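Local coordinates for protein citryl-spermidine/3,4-dihydroxybenzoyl-citryl-spermidine:spermidine ligase (Bacillus anthracis, PDB 3TO3) that catalyses the ATP-dependent condensation of spermidine with citryl-spermidine intermediates during biosynthesis of the siderophore petrobactin, at residues B[45-56]-B[67-75]. Residues are numbered along the deposited sequence; the frame is centred on the assembly and turned at random.
Sequences RIEKEEQILFLI and TYECYGRER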
ATOM      1  N   ARG B  45     -26.934  12.629 -26.399  1.00 51.59           N
ATOM      2  CA  ARG B  45     -26.187  13.614 -27.177  1.00 46.85           C
ATOM      3  C   ARG B  45     -27.141  14.523 -27.901  1.00 52.46           C
ATOM      4  O   ARG B  45     -27.882  14.070 -28.777  1.00 64.70           O
ATOM      5  CB  ARG B  45     -25.254  12.960 -28.212  1.00 44.74           C
ATOM      6  CG  ARG B  45     -24.088  12.209 -27.608  1.00 48.79           C
ATOM      7  CD  ARG B  45     -23.098  11.623 -28.639  1.00 43.66           C
ATOM      8  NE  ARG B  45     -22.344  10.548 -27.996  1.00 45.18           N
ATOM      9  CZ  ARG B  45     -21.174  10.055 -28.405  1.00 48.06           C
ATOM     10  NH1 ARG B  45     -20.583  10.567 -29.476  1.00 44.58           N
ATOM     11  NH2 ARG B  45     -20.587   9.044 -27.729  1.00 41.30           N
ATOM     12  N   ILE B  46     -27.124  15.808 -27.549  1.00 49.17           N
ATOM     13  CA  ILE B  46     -27.915  16.800 -28.274  1.00 48.54           C
ATOM     14  C   ILE B  46     -27.041  17.687 -29.148  1.00 53.13           C
ATOM     15  O   ILE B  46     -26.176  18.398 -28.644  1.00 47.45           O
ATOM     16  CB  ILE B  46     -28.649  17.705 -27.336  1.00 58.04           C
ATOM     17  CG1 ILE B  46     -29.321  16.877 -26.239  1.00 56.96           C
ATOM     18  CG2 ILE B  46     -29.620  18.552 -28.147  1.00 50.04           C
ATOM     19  CD1 ILE B  46     -30.453  17.605 -25.584  1.00 62.49           C
ATOM     20  N   GLU B  47     -27.261  17.653 -30.454  1.00 64.71           N
ATOM     21  CA  GLU B  47     -26.337  18.327 -31.357  1.00 81.47           C
ATOM     22  C   GLU B  47     -26.742  19.762 -31.681  1.00 85.14           C
ATOM     23  O   GLU B  47     -27.854  20.020 -32.122  1.00 84.06           O
ATOM     24  CB  GLU B  47     -26.104  17.503 -32.633  1.00100.84           C
ATOM     25  CG  GLU B  47     -27.349  17.284 -33.510  1.00119.02           C
ATOM     26  CD  GLU B  47     -27.094  16.349 -34.701  1.00126.63           C
ATOM     27  OE1 GLU B  47     -26.930  16.856 -35.837  1.00128.69           O
ATOM     28  OE2 GLU B  47     -27.064  15.112 -34.500  1.00127.33           O
ATOM     29  N   LYS B  48     -25.830  20.683 -31.377  1.00 96.61           N
ATOM     30  CA  LYS B  48     -25.827  22.052 -31.885  1.00105.00           C
ATOM     31  C   LYS B  48     -25.160  22.002 -33.254  1.00111.21           C
ATOM     32  O   LYS B  48     -24.970  20.928 -33.815  1.00113.52           O
ATOM     33  CB  LYS B  48     -25.031  22.970 -30.955  1.00108.56           C
ATOM     34  CG  LYS B  48     -25.449  22.915 -29.477  1.00107.23           C
ATOM     35  CD  LYS B  48     -24.496  23.737 -28.594  1.00101.00           C
ATOM     36  CE  LYS B  48     -24.503  25.235 -28.954  1.00 97.23           C
ATOM     37  NZ  LYS B  48     -25.527  26.060 -28.224  1.00 89.62           N
ATOM     38  N   GLU B  49     -24.818  23.151 -33.817  1.00120.10           N
ATOM     39  CA  GLU B  49     -24.182  23.143 -35.126  1.00127.73           C
ATOM     40  C   GLU B  49     -22.915  22.280 -35.080  1.00117.09           C
ATOM     41  O   GLU B  49     -22.794  21.276 -35.786  1.00108.70           O
ATOM     42  CB  GLU B  49     -23.893  24.583 -35.583  1.00141.39           C
ATOM     43  CG  GLU B  49     -22.423  24.956 -35.751  1.00151.43           C
ATOM     44  CD  GLU B  49     -21.954  24.873 -37.199  1.00159.27           C
ATOM     45  OE1 GLU B  49     -20.833  25.355 -37.492  1.00159.72           O
ATOM     46  OE2 GLU B  49     -22.707  24.329 -38.042  1.00161.66           O
ATOM     47  N   GLU B  50     -22.009  22.659 -34.190  1.00114.78           N
ATOM     48  CA  GLU B  50     -20.713  22.003 -33.996  1.00113.92           C
ATOM     49  C   GLU B  50     -20.708  21.200 -32.697  1.00 96.54           C
ATOM     50  O   GLU B  50     -20.351  20.019 -32.670  1.00 86.30           O
ATOM     51  CB  GLU B  50     -19.534  22.982 -34.086  1.00123.59           C
ATOM     52  CG  GLU B  50     -19.041  23.243 -35.525  1.00129.40           C
ATOM     53  CD  GLU B  50     -18.494  21.990 -36.237  1.00127.45           C
ATOM     54  OE1 GLU B  50     -17.629  22.149 -37.131  1.00123.74           O
ATOM     55  OE2 GLU B  50     -18.928  20.857 -35.918  1.00125.91           O
ATOM     56  N   GLN B  51     -21.002  21.910 -31.614  1.00 87.15           N
ATOM     57  CA  GLN B  51     -21.022  21.374 -30.268  1.00 74.55           C
ATOM     58  C   GLN B  51     -22.037  20.243 -30.045  1.00 62.36           C
ATOM     59  O   GLN B  51     -23.000  20.070 -30.769  1.00 64.09           O
ATOM     60  CB  GLN B  51     -21.343  22.516 -29.296  1.00 77.43           C
ATOM     61  CG  GLN B  51     -20.359  23.675 -29.333  1.00 80.25           C
ATOM     62  CD  GLN B  51     -19.345  23.626 -28.194  1.00 81.70           C
ATOM     63  OE1 GLN B  51     -19.451  24.384 -27.230  1.00 89.47           O
ATOM     64  NE2 GLN B  51     -18.361  22.742 -28.301  1.00 68.82           N
ATOM     65  N   ILE B  52     -21.764  19.450 -29.030  1.00 56.25           N
ATOM     66  CA  ILE B  52     -22.673  18.450 -28.538  1.00 52.50           C
ATOM     67  C   ILE B  52     -22.870  18.750 -27.056  1.00 51.12           C
ATOM     68  O   ILE B  52     -21.896  18.986 -26.342  1.00 49.46           O
ATOM     69  CB  ILE B  52     -22.055  17.043 -28.697  1.00 48.02           C
ATOM     70  CG1 ILE B  52     -22.023  16.648 -30.170  1.00 50.38           C
ATOM     71  CG2 ILE B  52     -22.819  16.007 -27.872  1.00 48.77           C
ATOM     72  CD1 ILE B  52     -20.954  15.611 -30.511  1.00 54.78           C
ATOM     73  N   LEU B  53     -24.119  18.780 -26.600  1.00 46.80           N
ATOM     74  CA  LEU B  53     -24.403  18.743 -25.165  1.00 45.66           C
ATOM     75  C   LEU B  53     -24.482  17.284 -24.715  1.00 49.24           C
ATOM     76  O   LEU B  53     -25.276  16.513 -25.249  1.00 47.27           O
ATOM     77  CB  LEU B  53     -25.725  19.445 -24.852  1.00 41.43           C
ATOM     78  CG  LEU B  53     -26.147  19.400 -23.383  1.00 43.23           C
ATOM     79  CD1 LEU B  53     -25.011  19.907 -22.488  1.00 42.80           C
ATOM     80  CD2 LEU B  53     -27.393  20.255 -23.212  1.00 45.21           C
ATOM     81  N   PHE B  54     -23.656  16.894 -23.753  1.00 44.36           N
ATOM     82  CA  PHE B  54     -23.684  15.521 -23.272  1.00 42.09           C
ATOM     83  C   PHE B  54     -24.427  15.510 -21.940  1.00 46.84           C
ATOM     84  O   PHE B  54     -24.117  16.304 -21.056  1.00 49.80           O
ATOM     85  CB  PHE B  54     -22.268  14.969 -23.052  1.00 41.43           C
ATOM     86  CG  PHE B  54     -21.443  14.842 -24.299  1.00 42.93           C
ATOM     87  CD1 PHE B  54     -21.410  13.637 -25.012  1.00 38.21           C
ATOM     88  CD2 PHE B  54     -20.652  15.895 -24.739  1.00 35.73           C
ATOM     89  CE1 PHE B  54     -20.629  13.487 -26.179  1.00 37.59           C
ATOM     90  CE2 PHE B  54     -19.855  15.748 -25.896  1.00 43.05           C
ATOM     91  CZ  PHE B  54     -19.856  14.540 -26.621  1.00 39.15           C
ATOM     92  N   LEU B  55     -25.404  14.615 -21.808  1.00 42.28           N
ATOM     93  CA  LEU B  55     -26.140  14.442 -20.561  1.00 43.54           C
ATOM     94  C   LEU B  55     -25.873  13.058 -20.022  1.00 44.60           C
ATOM     95  O   LEU B  55     -26.351  12.085 -20.579  1.00 54.14           O
ATOM     96  CB  LEU B  55     -27.640  14.624 -20.796  1.00 43.77           C
ATOM     97  CG  LEU B  55     -28.004  15.944 -21.503  1.00 49.82           C
ATOM     98  CD1 LEU B  55     -29.461  16.037 -22.014  1.00 48.89           C
ATOM     99  CD2 LEU B  55     -27.719  17.120 -20.590  1.00 55.30           C
ATOM    100  N   ILE B  56     -25.121  12.970 -18.925  1.00 47.21           N
ATOM    101  CA  ILE B  56     -24.750  11.690 -18.338  1.00 43.99           C
ATOM    102  C   ILE B  56     -25.608  11.369 -17.129  1.00 48.74           C
ATOM    103  O   ILE B  56     -25.709  12.165 -16.196  1.00 55.03           O
ATOM    104  CB  ILE B  56     -23.258  11.670 -17.912  1.00 41.21           C
ATOM    105  CG1 ILE B  56     -22.344  11.997 -19.074  1.00 42.57           C
ATOM    106  CG2 ILE B  56     -22.858  10.326 -17.309  1.00 42.23           C
ATOM    107  CD1 ILE B  56     -20.972  12.519 -18.610  1.00 39.99           C
ATOM    108  N   THR B  67     -28.017  14.129 -12.988  1.00 56.20           N
ATOM    109  CA  THR B  67     -27.495  14.253 -14.346  1.00 48.30           C
ATOM    110  C   THR B  67     -26.229  15.103 -14.342  1.00 54.59           C
ATOM    111  O   THR B  67     -26.186  16.147 -13.695  1.00 51.94           O
ATOM    112  CB  THR B  67     -28.560  14.851 -15.302  1.00 64.65           C
ATOM    113  OG1 THR B  67     -29.429  13.809 -15.741  1.00 71.01           O
ATOM    114  CG2 THR B  67     -27.925  15.460 -16.529  1.00 71.58           C
ATOM    115  N   TYR B  68     -25.201  14.651 -15.066  1.00 53.43           N
ATOM    116  CA  TYR B  68     -24.013  15.465 -15.330  1.00 45.02           C
ATOM    117  C   TYR B  68     -24.019  16.011 -16.749  1.00 48.66           C
ATOM    118  O   TYR B  68     -24.260  15.270 -17.692  1.00 52.60           O
ATOM    119  CB  TYR B  68     -22.746  14.669 -15.075  1.00 43.19           C
ATOM    120  CG  TYR B  68     -22.580  14.302 -13.630  1.00 45.69           C
ATOM    121  CD1 TYR B  68     -21.934  15.156 -12.767  1.00 43.70           C
ATOM    122  CD2 TYR B  68     -23.107  13.118 -13.116  1.00 45.86           C
ATOM    123  CE1 TYR B  68     -21.785  14.853 -11.455  1.00 46.53           C
ATOM    124  CE2 TYR B  68     -22.964  12.798 -11.774  1.00 34.36           C
ATOM    125  CZ  TYR B  68     -22.279  13.679 -10.958  1.00 47.29           C
ATOM    126  OH  TYR B  68     -22.083  13.440  -9.627  1.00 53.30           O
ATOM    127  N   GLU B  69     -23.750  17.307 -16.892  1.00 48.33           N
ATOM    128  CA  GLU B  69     -23.877  17.987 -18.176  1.00 48.66           C
ATOM    129  C   GLU B  69     -22.576  18.627 -18.580  1.00 47.62           C
ATOM    130  O   GLU B  69     -21.893  19.218 -17.757  1.00 46.34           O
ATOM    131  CB  GLU B  69     -24.903  19.114 -18.102  1.00 50.92           C
ATOM    132  CG  GLU B  69     -26.342  18.675 -18.134  1.00 71.97           C
ATOM    133  CD  GLU B  69     -27.324  19.853 -18.162  1.00 82.28           C
ATOM    134  OE1 GLU B  69     -26.879  21.031 -18.243  1.00 84.58           O
ATOM    135  OE2 GLU B  69     -28.547  19.592 -18.099  1.00 85.26           O
ATOM    136  N   CYS B  70     -22.250  18.526 -19.855  1.00 44.27           N
ATOM    137  CA  CYS B  70     -21.146  19.288 -20.397  1.00 43.16           C
ATOM    138  C   CYS B  70     -21.242  19.401 -21.903  1.00 47.01           C
ATOM    139  O   CYS B  70     -21.914  18.598 -22.541  1.00 44.21           O
ATOM    140  CB  CYS B  70     -19.815  18.663 -19.992  1.00 35.79           C
ATOM    141  SG  CYS B  70     -19.646  16.972 -20.438  1.00 46.22           S
ATOM    142  N   TYR B  71     -20.561  20.405 -22.454  1.00 36.76           N
ATOM    143  CA  TYR B  71     -20.485  20.619 -23.882  1.00 36.39           C
ATOM    144  C   TYR B  71     -19.143  20.094 -24.421  1.00 40.32           C
ATOM    145  O   TYR B  71     -18.108  20.219 -23.774  1.00 36.22           O
ATOM    146  CB  TYR B  71     -20.630  22.108 -24.203  1.00 34.24           C
ATOM    147  CG  TYR B  71     -22.065  22.625 -24.172  1.00 42.48           C
ATOM    148  CD1 TYR B  71     -22.575  23.282 -23.051  1.00 39.86           C
ATOM    149  CD2 TYR B  71     -22.905  22.462 -25.264  1.00 44.62           C
ATOM    150  CE1 TYR B  71     -23.893  23.762 -23.023  1.00 41.78           C
ATOM    151  CE2 TYR B  71     -24.221  22.941 -25.253  1.00 43.58           C
ATOM    152  CZ  TYR B  71     -24.712  23.582 -24.124  1.00 53.72           C
ATOM    153  OH  TYR B  71     -26.017  24.078 -24.117  1.00 57.18           O
ATOM    154  N   GLY B  72     -19.165  19.505 -25.607  1.00 44.33           N
ATOM    155  CA  GLY B  72     -17.933  19.106 -26.251  1.00 34.43           C
ATOM    156  C   GLY B  72     -18.136  18.771 -27.704  1.00 40.62           C
ATOM    157  O   GLY B  72     -19.164  19.079 -28.277  1.00 43.06           O
ATOM    158  N   ARG B  73     -17.144  18.120 -28.296  1.00 45.47           N
ATOM    159  CA  ARG B  73     -17.137  17.844 -29.713  1.00 43.96           C
ATOM    160  C   ARG B  73     -16.681  16.411 -29.954  1.00 41.75           C
ATOM    161  O   ARG B  73     -15.918  15.849 -29.158  1.00 40.81           O
ATOM    162  CB  ARG B  73     -16.130  18.769 -30.402  1.00 39.56           C
ATOM    163  CG  ARG B  73     -16.442  20.257 -30.366  1.00 47.51           C
ATOM    164  CD  ARG B  73     -15.224  21.100 -30.824  1.00 44.56           C
ATOM    165  NE  ARG B  73     -14.226  21.175 -29.747  1.00 46.99           N
ATOM    166  CZ  ARG B  73     -12.945  21.497 -29.908  1.00 46.48           C
ATOM    167  NH1 ARG B  73     -12.432  21.757 -31.120  1.00 35.80           N
ATOM    168  NH2 ARG B  73     -12.167  21.547 -28.844  1.00 42.96           N
ATOM    169  N   GLU B  74     -17.109  15.850 -31.082  1.00 37.78           N
ATOM    170  CA  GLU B  74     -16.538  14.628 -31.611  1.00 45.93           C
ATOM    171  C   GLU B  74     -15.658  14.988 -32.816  1.00 52.19           C
ATOM    172  O   GLU B  74     -16.142  15.550 -33.801  1.00 55.41           O
ATOM    173  CB  GLU B  74     -17.644  13.682 -32.029  1.00 51.03           C
ATOM    174  CG  GLU B  74     -17.181  12.293 -32.384  1.00 67.87           C
ATOM    175  CD  GLU B  74     -18.346  11.307 -32.524  1.00 80.26           C
ATOM    176  OE1 GLU B  74     -18.400  10.295 -31.771  1.00 81.06           O
ATOM    177  OE2 GLU B  74     -19.216  11.554 -33.387  1.00 82.78           O
ATOM    178  N   ARG B  75     -14.370  14.650 -32.748  1.00 42.57           N
ATOM    179  CA  ARG B  75     -13.388  15.217 -33.688  1.00 36.75           C
ATOM    180  C   ARG B  75     -13.055  14.280 -34.816  1.00 38.01           C
ATOM    181  O   ARG B  75     -13.032  13.065 -34.615  1.00 45.89           O
ATOM    182  CB  ARG B  75     -12.101  15.455 -32.952  1.00 41.33           C
ATOM    183  CG  ARG B  75     -12.297  16.201 -31.714  1.00 46.23           C
ATOM    184  CD  ARG B  75     -12.029  17.616 -32.072  1.00 61.50           C
ATOM    185  NE  ARG B  75     -11.203  18.139 -31.020  1.00 63.79           N
ATOM    186  CZ  ARG B  75     -10.252  19.035 -31.178  1.00 52.21           C
ATOM    187  NH1 ARG B  75      -9.970  19.533 -32.384  1.00 39.85           N
ATOM    188  NH2 ARG B  75      -9.582  19.407 -30.098  1.00 52.75           N
TER
HETATM  189  O   HOH W   1     -18.861  17.537 -32.705  1.00 50.69           O
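Phe54 and Cys70 face each other as an antiparallel hydrogen-bonded pair on the more buried side of the sheet, where packing is close. The bond from Phe54 N to Cys70 O is short, 2.7 Å, and nearly straight at 175°; Cys70 N returns one to Phe54 O. The Phe54 ring turns its edge to the neighbouring strand: CE2 lies 3.8 Å from Gly72 N, in a place that the missing side chain of Gly72 leaves to the ring. Ile52 CG2 sits over the centre of one ring face. Helix 18-37 covers this side through Ile36, which meets Phe54, and Val32, which meets Ile56. Strands 52-59 and 65-74 form a beta hairpin in an antiparallel sheet, with strand 44-47 pairing along the other edge of 52-59, well away from the ATP site. The Ile52-Gly72 and Ile56-Tyr68 pairs are likewise doubly bonded, and the Tyr68 hydroxyl reaches on to Glu106. The other side, bearing Leu53, Leu55, Glu69 and Tyr71, is more open. There Leu53, its CG anti to the backbone N (chi1 177°), sets CD1 over the centre of the Tyr71 ring, a CH-pi contact of 4.0 Å to the centroid, while the poorly ordered Lys48 lies across the Tyr71 side chain at about a right angle, its CD 3.4 Å from CE2. At the solvent-exposed end away from the hairpin turn, Arg45 NH1 reaches Glu74 OE1 at 3.2 Å, a salt bridge whose hydrogen bond is bent (136°) and meets the oxygen from above the carboxylate plane, and one water links Glu50 O to Glu74 N.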